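Local structure of GARP domain-containing protein (Trypanosoma brucei brucei TREU927, 6XZ6) at residues G39-S44 with R89-A94; M95-F100 with K186-T191. The protein acts as a trypanosome receptor for the host complement regulator factor H and increases transmission of the parasite to tsetse flies. All blocks are in the same frame, centred on the assembly; numbering follows the deposited sequence.

Contact 1 of 2, residues G39-S44 with R89-A94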
ATOM      1  N   GLY A  39       0.085   2.191  18.307  1.00 25.02           N
ATOM      2  CA  GLY A  39       0.678   3.096  19.282  1.00 25.17           C
ATOM      3  C   GLY A  39      -0.310   4.131  19.761  1.00 27.27           C
ATOM      4  O   GLY A  39      -0.466   4.308  20.959  1.00 28.88           O
ATOM      5  N   ALA A  40      -1.023   4.782  18.821  1.00 22.04           N
ATOM      6  CA  ALA A  40      -2.055   5.780  19.092  1.00 21.18           C
ATOM      7  C   ALA A  40      -3.180   5.205  19.939  1.00 25.95           C
ATOM      8  O   ALA A  40      -3.575   5.832  20.909  1.00 26.98           O
ATOM      9  CB  ALA A  40      -2.597   6.328  17.798  1.00 19.98           C
ATOM     10  N   LEU A  41      -3.650   3.984  19.620  1.00 22.83           N
ATOM     11  CA  LEU A  41      -4.693   3.291  20.381  1.00 22.33           C
ATOM     12  C   LEU A  41      -4.264   2.957  21.815  1.00 34.22           C
ATOM     13  O   LEU A  41      -5.016   3.228  22.750  1.00 37.57           O
ATOM     14  CB  LEU A  41      -5.192   2.046  19.633  1.00 19.92           C
ATOM     15  CG  LEU A  41      -6.100   1.090  20.386  1.00 23.39           C
ATOM     16  CD1 LEU A  41      -7.414   1.742  20.767  1.00 23.12           C
ATOM     17  CD2 LEU A  41      -6.354  -0.137  19.579  1.00 24.64           C
ATOM     18  N   GLU A  42      -3.086   2.370  21.996  1.00 32.78           N
ATOM     19  CA  GLU A  42      -2.603   2.026  23.323  1.00 35.40           C
ATOM     20  C   GLU A  42      -2.373   3.254  24.204  1.00 39.48           C
ATOM     21  O   GLU A  42      -2.667   3.202  25.391  1.00 40.01           O
ATOM     22  CB  GLU A  42      -1.380   1.127  23.218  1.00 39.22           C
ATOM     23  CG  GLU A  42      -1.740  -0.254  22.671  1.00 56.99           C
ATOM     24  CD  GLU A  42      -2.626  -1.149  23.526  1.00109.96           C
ATOM     25  OE1 GLU A  42      -2.418  -1.206  24.761  1.00123.88           O
ATOM     26  OE2 GLU A  42      -3.526  -1.805  22.951  1.00114.98           O
ATOM     27  N   GLU A  43      -1.969   4.377  23.621  1.00 37.68           N
ATOM     28  CA  GLU A  43      -1.842   5.636  24.367  1.00 40.89           C
ATOM     29  C   GLU A  43      -3.222   6.130  24.817  1.00 45.65           C
ATOM     30  O   GLU A  43      -3.341   6.641  25.929  1.00 48.30           O
ATOM     31  CB  GLU A  43      -1.162   6.728  23.531  1.00 43.14           C
ATOM     32  CG  GLU A  43       0.131   7.235  24.154  1.00 62.59           C
ATOM     33  CD  GLU A  43       0.053   8.588  24.842  1.00 90.27           C
ATOM     34  OE1 GLU A  43       0.735   9.530  24.372  1.00 94.52           O
ATOM     35  OE2 GLU A  43      -0.671   8.705  25.858  1.00 80.39           O
ATOM     36  N   SER A  44      -4.272   5.955  23.962  1.00 37.88           N
ATOM     37  CA  SER A  44      -5.647   6.360  24.283  1.00 34.01           C
ATOM     38  C   SER A  44      -6.220   5.490  25.381  1.00 36.69           C
ATOM     39  O   SER A  44      -6.988   5.978  26.208  1.00 37.80           O
ATOM     40  CB  SER A  44      -6.530   6.367  23.043  1.00 30.33           C
ATOM     41  OG  SER A  44      -6.871   5.072  22.586  1.00 25.81           O
ATOM     42  N   ARG A  89     -13.212   5.560  19.933  1.00 19.86           N
ATOM     43  CA  ARG A  89     -13.057   6.098  18.587  1.00 18.65           C
ATOM     44  C   ARG A  89     -11.698   5.702  17.981  1.00 23.68           C
ATOM     45  O   ARG A  89     -11.643   5.454  16.775  1.00 23.64           O
ATOM     46  CB  ARG A  89     -13.246   7.602  18.571  1.00 18.68           C
ATOM     47  CG  ARG A  89     -14.710   8.008  18.545  1.00 29.75           C
ATOM     48  CD  ARG A  89     -14.914   9.491  18.310  1.00 35.10           C
ATOM     49  NE  ARG A  89     -14.301  10.279  19.378  1.00 51.00           N
ATOM     50  CZ  ARG A  89     -14.934  10.652  20.481  1.00 55.46           C
ATOM     51  NH1 ARG A  89     -16.222  10.366  20.642  1.00 20.05           N
ATOM     52  NH2 ARG A  89     -14.291  11.341  21.423  1.00 46.55           N
ATOM     53  N   ALA A  90     -10.628   5.578  18.816  1.00 20.18           N
ATOM     54  CA  ALA A  90      -9.296   5.122  18.390  1.00 20.16           C
ATOM     55  C   ALA A  90      -9.322   3.620  18.050  1.00 26.67           C
ATOM     56  O   ALA A  90      -8.628   3.213  17.126  1.00 27.52           O
ATOM     57  CB  ALA A  90      -8.243   5.423  19.450  1.00 21.74           C
ATOM     58  N   GLU A  91     -10.171   2.816  18.738  1.00 24.67           N
ATOM     59  CA  GLU A  91     -10.395   1.373  18.441  1.00 24.87           C
ATOM     60  C   GLU A  91     -10.913   1.189  17.034  1.00 26.29           C
ATOM     61  O   GLU A  91     -10.396   0.358  16.288  1.00 25.74           O
ATOM     62  CB  GLU A  91     -11.444   0.718  19.387  1.00 27.10           C
ATOM     63  CG  GLU A  91     -10.907  -0.034  20.593  1.00 42.06           C
ATOM     64  CD  GLU A  91     -10.220  -1.360  20.335  1.00 73.42           C
ATOM     65  OE1 GLU A  91     -10.096  -2.141  21.306  1.00 87.40           O
ATOM     66  OE2 GLU A  91      -9.790  -1.616  19.183  1.00 63.75           O
ATOM     67  N   ALA A  92     -11.979   1.940  16.695  1.00 23.25           N
ATOM     68  CA  ALA A  92     -12.644   1.924  15.385  1.00 21.70           C
ATOM     69  C   ALA A  92     -11.725   2.443  14.299  1.00 25.29           C
ATOM     70  O   ALA A  92     -11.616   1.800  13.278  1.00 25.77           O
ATOM     71  CB  ALA A  92     -13.924   2.727  15.434  1.00 22.12           C
ATOM     72  N   ALA A  93     -10.984   3.531  14.538  1.00 22.03           N
ATOM     73  CA  ALA A  93     -10.058   4.043  13.523  1.00 21.17           C
ATOM     74  C   ALA A  93      -8.909   3.072  13.221  1.00 25.30           C
ATOM     75  O   ALA A  93      -8.619   2.876  12.044  1.00 25.85           O
ATOM     76  CB  ALA A  93      -9.536   5.419  13.909  1.00 22.47           C
ATOM     77  N   ALA A  94      -8.305   2.416  14.261  1.00 20.76           N
ATOM     78  CA  ALA A  94      -7.210   1.432  14.111  1.00 19.02           C
ATOM     79  C   ALA A  94      -7.672   0.191  13.372  1.00 23.14           C
ATOM     80  O   ALA A  94      -6.917  -0.367  12.589  1.00 23.76           O
ATOM     81  CB  ALA A  94      -6.612   1.058  15.455  1.00 20.11           C
TER

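Contact 2 of 2, residues M95-F100 with K186-T191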
ATOM      1  N   MET A  95      -8.924  -0.227  13.599  1.00 19.68           N
ATOM      2  CA  MET A  95      -9.578  -1.353  12.930  1.00 17.52           C
ATOM      3  C   MET A  95      -9.632  -0.998  11.424  1.00 21.42           C
ATOM      4  O   MET A  95      -9.317  -1.859  10.608  1.00 21.80           O
ATOM      5  CB  MET A  95     -10.981  -1.576  13.559  1.00 18.98           C
ATOM      6  CG  MET A  95     -11.915  -2.486  12.771  1.00 20.96           C
ATOM      7  SD  MET A  95     -12.743  -1.738  11.316  1.00 23.90           S
ATOM      8  CE  MET A  95     -13.947  -0.753  12.074  1.00 19.98           C
ATOM      9  N   GLU A  96      -9.961   0.278  11.060  1.00 17.03           N
ATOM     10  CA  GLU A  96      -9.984   0.677   9.639  1.00 16.61           C
ATOM     11  C   GLU A  96      -8.574   0.642   9.049  1.00 22.14           C
ATOM     12  O   GLU A  96      -8.396   0.159   7.943  1.00 23.38           O
ATOM     13  CB  GLU A  96     -10.634   2.054   9.383  1.00 17.89           C
ATOM     14  CG  GLU A  96     -11.909   2.393  10.145  1.00 27.56           C
ATOM     15  CD  GLU A  96     -13.247   1.845   9.679  1.00 32.47           C
ATOM     16  OE1 GLU A  96     -14.290   2.363  10.149  1.00 35.86           O
ATOM     17  OE2 GLU A  96     -13.257   0.889   8.874  1.00  5.24           O
ATOM     18  N   VAL A  97      -7.570   1.132   9.792  1.00 17.82           N
ATOM     19  CA  VAL A  97      -6.162   1.079   9.369  1.00 16.40           C
ATOM     20  C   VAL A  97      -5.800  -0.387   9.013  1.00 20.68           C
ATOM     21  O   VAL A  97      -5.312  -0.625   7.922  1.00 20.65           O
ATOM     22  CB  VAL A  97      -5.177   1.675  10.435  1.00 17.94           C
ATOM     23  CG1 VAL A  97      -3.732   1.414  10.059  1.00 16.66           C
ATOM     24  CG2 VAL A  97      -5.426   3.154  10.665  1.00 17.23           C
ATOM     25  N   LYS A  98      -6.043  -1.351   9.909  1.00 17.51           N
ATOM     26  CA  LYS A  98      -5.767  -2.777   9.632  1.00 18.12           C
ATOM     27  C   LYS A  98      -6.538  -3.281   8.360  1.00 22.95           C
ATOM     28  O   LYS A  98      -5.996  -4.061   7.591  1.00 23.76           O
ATOM     29  CB  LYS A  98      -6.099  -3.648  10.849  1.00 19.45           C
ATOM     30  CG  LYS A  98      -4.973  -3.720  11.847  1.00 37.66           C
ATOM     31  CD  LYS A  98      -5.442  -3.590  13.304  1.00 53.72           C
ATOM     32  CE  LYS A  98      -4.324  -3.124  14.230  1.00 70.68           C
ATOM     33  NZ  LYS A  98      -3.831  -1.747  13.903  1.00 72.79           N
ATOM     34  N   ARG A  99      -7.753  -2.791   8.137  1.00 18.48           N
ATOM     35  CA  ARG A  99      -8.600  -3.143   7.015  1.00 18.91           C
ATOM     36  C   ARG A  99      -8.086  -2.604   5.665  1.00 24.18           C
ATOM     37  O   ARG A  99      -8.103  -3.350   4.688  1.00 27.27           O
ATOM     38  CB  ARG A  99     -10.013  -2.661   7.313  1.00 17.28           C
ATOM     39  CG  ARG A  99     -11.001  -2.984   6.246  1.00 16.03           C
ATOM     40  CD  ARG A  99     -12.226  -2.163   6.490  1.00 24.06           C
ATOM     41  NE  ARG A  99     -12.721  -1.633   5.229  1.00 38.41           N
ATOM     42  CZ  ARG A  99     -13.404  -0.506   5.113  1.00 46.79           C
ATOM     43  NH1 ARG A  99     -13.696   0.211   6.187  1.00 35.33           N
ATOM     44  NH2 ARG A  99     -13.810  -0.090   3.924  1.00 33.94           N
ATOM     45  N   PHE A 100      -7.668  -1.330   5.596  1.00 17.92           N
ATOM     46  CA  PHE A 100      -7.127  -0.732   4.379  1.00 16.44           C
ATOM     47  C   PHE A 100      -5.736  -1.228   4.050  1.00 21.22           C
ATOM     48  O   PHE A 100      -5.410  -1.361   2.875  1.00 20.95           O
ATOM     49  CB  PHE A 100      -7.184   0.793   4.433  1.00 18.44           C
ATOM     50  CG  PHE A 100      -8.612   1.293   4.457  1.00 20.77           C
ATOM     51  CD1 PHE A 100      -9.491   0.991   3.420  1.00 22.93           C
ATOM     52  CD2 PHE A 100      -9.087   2.040   5.533  1.00 23.86           C
ATOM     53  CE1 PHE A 100     -10.813   1.419   3.460  1.00 24.31           C
ATOM     54  CE2 PHE A 100     -10.412   2.479   5.569  1.00 26.50           C
ATOM     55  CZ  PHE A 100     -11.262   2.174   4.525  1.00 24.42           C
ATOM     56  N   LYS A 186      -6.440   8.754   6.194  1.00 24.76           N
ATOM     57  CA  LYS A 186      -7.517   9.438   6.937  1.00 24.93           C
ATOM     58  C   LYS A 186      -7.752   8.703   8.264  1.00 28.24           C
ATOM     59  O   LYS A 186      -7.913   9.354   9.301  1.00 31.29           O
ATOM     60  CB  LYS A 186      -8.831   9.496   6.135  1.00 27.01           C
ATOM     61  CG  LYS A 186      -8.818  10.404   4.908  1.00 46.50           C
ATOM     62  CD  LYS A 186     -10.238  10.679   4.389  1.00 61.37           C
ATOM     63  CE  LYS A 186     -10.687   9.773   3.257  1.00 69.85           C
ATOM     64  NZ  LYS A 186     -10.206  10.257   1.937  1.00 77.55           N
ATOM     65  N   ALA A 187      -7.736   7.350   8.232  1.00 19.95           N
ATOM     66  CA  ALA A 187      -7.924   6.490   9.395  1.00 17.51           C
ATOM     67  C   ALA A 187      -6.781   6.583  10.375  1.00 24.23           C
ATOM     68  O   ALA A 187      -7.008   6.486  11.578  1.00 25.78           O
ATOM     69  CB  ALA A 187      -8.134   5.060   8.963  1.00 16.29           C
ATOM     70  N   THR A 188      -5.556   6.782   9.893  1.00 23.20           N
ATOM     71  CA  THR A 188      -4.398   6.945  10.785  1.00 24.34           C
ATOM     72  C   THR A 188      -4.504   8.285  11.530  1.00 28.88           C
ATOM     73  O   THR A 188      -4.285   8.316  12.739  1.00 32.46           O
ATOM     74  CB  THR A 188      -3.061   6.708  10.051  1.00 28.62           C
ATOM     75  OG1 THR A 188      -3.164   5.527   9.254  1.00 27.53           O
ATOM     76  CG2 THR A 188      -1.901   6.540  11.020  1.00 20.93           C
ATOM     77  N   ALA A 189      -4.872   9.366  10.827  1.00 22.40           N
ATOM     78  CA  ALA A 189      -5.053  10.700  11.417  1.00 23.68           C
ATOM     79  C   ALA A 189      -6.160  10.702  12.489  1.00 28.48           C
ATOM     80  O   ALA A 189      -5.996  11.329  13.540  1.00 30.19           O
ATOM     81  CB  ALA A 189      -5.371  11.719  10.329  1.00 24.40           C
ATOM     82  N   GLU A 190      -7.264   9.982  12.230  1.00 23.08           N
ATOM     83  CA  GLU A 190      -8.391   9.816  13.153  1.00 22.17           C
ATOM     84  C   GLU A 190      -7.956   9.075  14.447  1.00 25.07           C
ATOM     85  O   GLU A 190      -8.535   9.357  15.502  1.00 26.59           O
ATOM     86  CB  GLU A 190      -9.521   9.022  12.483  1.00 21.77           C
ATOM     87  CG  GLU A 190     -10.355   9.756  11.450  1.00 36.88           C
ATOM     88  CD  GLU A 190     -11.220   8.869  10.555  1.00 66.37           C
ATOM     89  OE1 GLU A 190     -11.592   7.749  10.981  1.00 74.05           O
ATOM     90  OE2 GLU A 190     -11.533   9.299   9.417  1.00 51.38           O
ATOM     91  N   THR A 191      -7.009   8.090  14.369  1.00 19.11           N
ATOM     92  CA  THR A 191      -6.540   7.378  15.581  1.00 20.23           C
ATOM     93  C   THR A 191      -5.676   8.312  16.414  1.00 29.41           C
ATOM     94  O   THR A 191      -5.826   8.380  17.639  1.00 31.95           O
ATOM     95  CB  THR A 191      -5.784   6.049  15.338  1.00 31.05           C
ATOM     96  OG1 THR A 191      -6.172   5.388  14.125  1.00 28.14           O
ATOM     97  CG2 THR A 191      -5.950   5.098  16.502  1.00 37.94           C
TER

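Contact 1 of 2, residues G39-S44 with R89-A94
Ser44 turns its hydroxyl back onto its own helix, where OG donates to Leu41 O at 2.6 Å. A chi1 of 73° sets OG between the backbone N and the carbonyl carbon, and the hydroxyl meets the oxygen well off the C=O line, at a C=O...donor angle of 123°. Across the interface OG faces a methyl group: Ala90 CB lies 3.4 Å from Ser44 OG. Leu41, anti to its backbone N at CG, reaches over to the antiparallel partner helix; the local axes of 39-44 and 89-94 approach to 9.1 Å. Leu41 CD1 rests on backbone, 3.6 Å from Glu91 N, and touches Ala90 CB at 4.0 Å. The other branch, Leu41 CD2, meets Ala94 CB at 4.3 Å and Glu91 OE2 at 3.8 Å. Glu91 CG flanks Leu41 CD1, and the bend at chi2 turns CD toward Leu41 CD2; Lys45 makes a long, weak ion pair with Glu91 OE1. In this alanine-rich packing of a helical hairpin, alanine methyls meet a leucine. No hydrogen bond crosses between the segments, so they meet by van der Waals packing, part of it methyl groups against polar atoms, while the buried serine hydroxyl finds its acceptor within its helix.

Contact 2 of 2, residues M95-F100 with K186-T191
Val97 and Ala187 bring their CA atoms to 5.7 Å where two antiparallel helices pass, the local axes 8.7 Å apart and 158° between their directions. The CG2 branch of Val97 does most of the touching. Val97 CG2 is anti to the carbonyl carbon of its own residue and enters among three residues of the partner helix, at 3.7 Å from Ala187 CB, at 3.6 Å from Thr188 OG1 and, more loosely, beside the hydroxyl of Thr191. The side chains of Val97 and Thr188 cross at about a right angle. Both threonine hydroxyls are turned to their own helix for acceptors: Thr188 OG1 bonds to Leu184 O, and Thr191 OG1 donates to Ala187 O at 2.9 Å. Ala187 O is thereby gripped twice, since Thr191 N reaches it from the other face of its carbonyl plane. Glu96 adds only its CB, 3.9 Å from Ala187 CB; its chain then bends at chi2 and leads away to Arg99, whose NH1 forms a salt bridge with Glu96 OE2 at 2.8 Å. Glu96 OE2 lies close to the guanidinium plane of Arg99, while NH1 approaches that oxygen from above the carboxylate plane; Phe100 CZ approaches one guanidinium face near the rim. Phe100 itself packs against Lys180, Glu183 and Leu184 of helix 165-208. Helix 4-61 completes the three-helix packing, with Ala37 against Val97, Glu36 against Thr188 and Ala40 against Thr191.

In the fold
From the N terminus the chain runs along helix 4-61, turns, and returns along helix 67-125; contact 1 closes this hairpin over the 44 residues between its segments. Contact 2 opens at the next residue of the same helix and closes a longer excursion of 85 residues, through helices 129-137 and 148-161, when helix 165-208 comes back alongside. The two closures therefore follow in series, neither nested nor crossed, with centres about 9 Å apart. They meet at Thr191, which packs on Ala90 and Ala93, joining all three long helices in one elongated bundle. The Cys17-Cys138 disulfide adds a covalent tie between helix 4-61 and the region following helix 129-137.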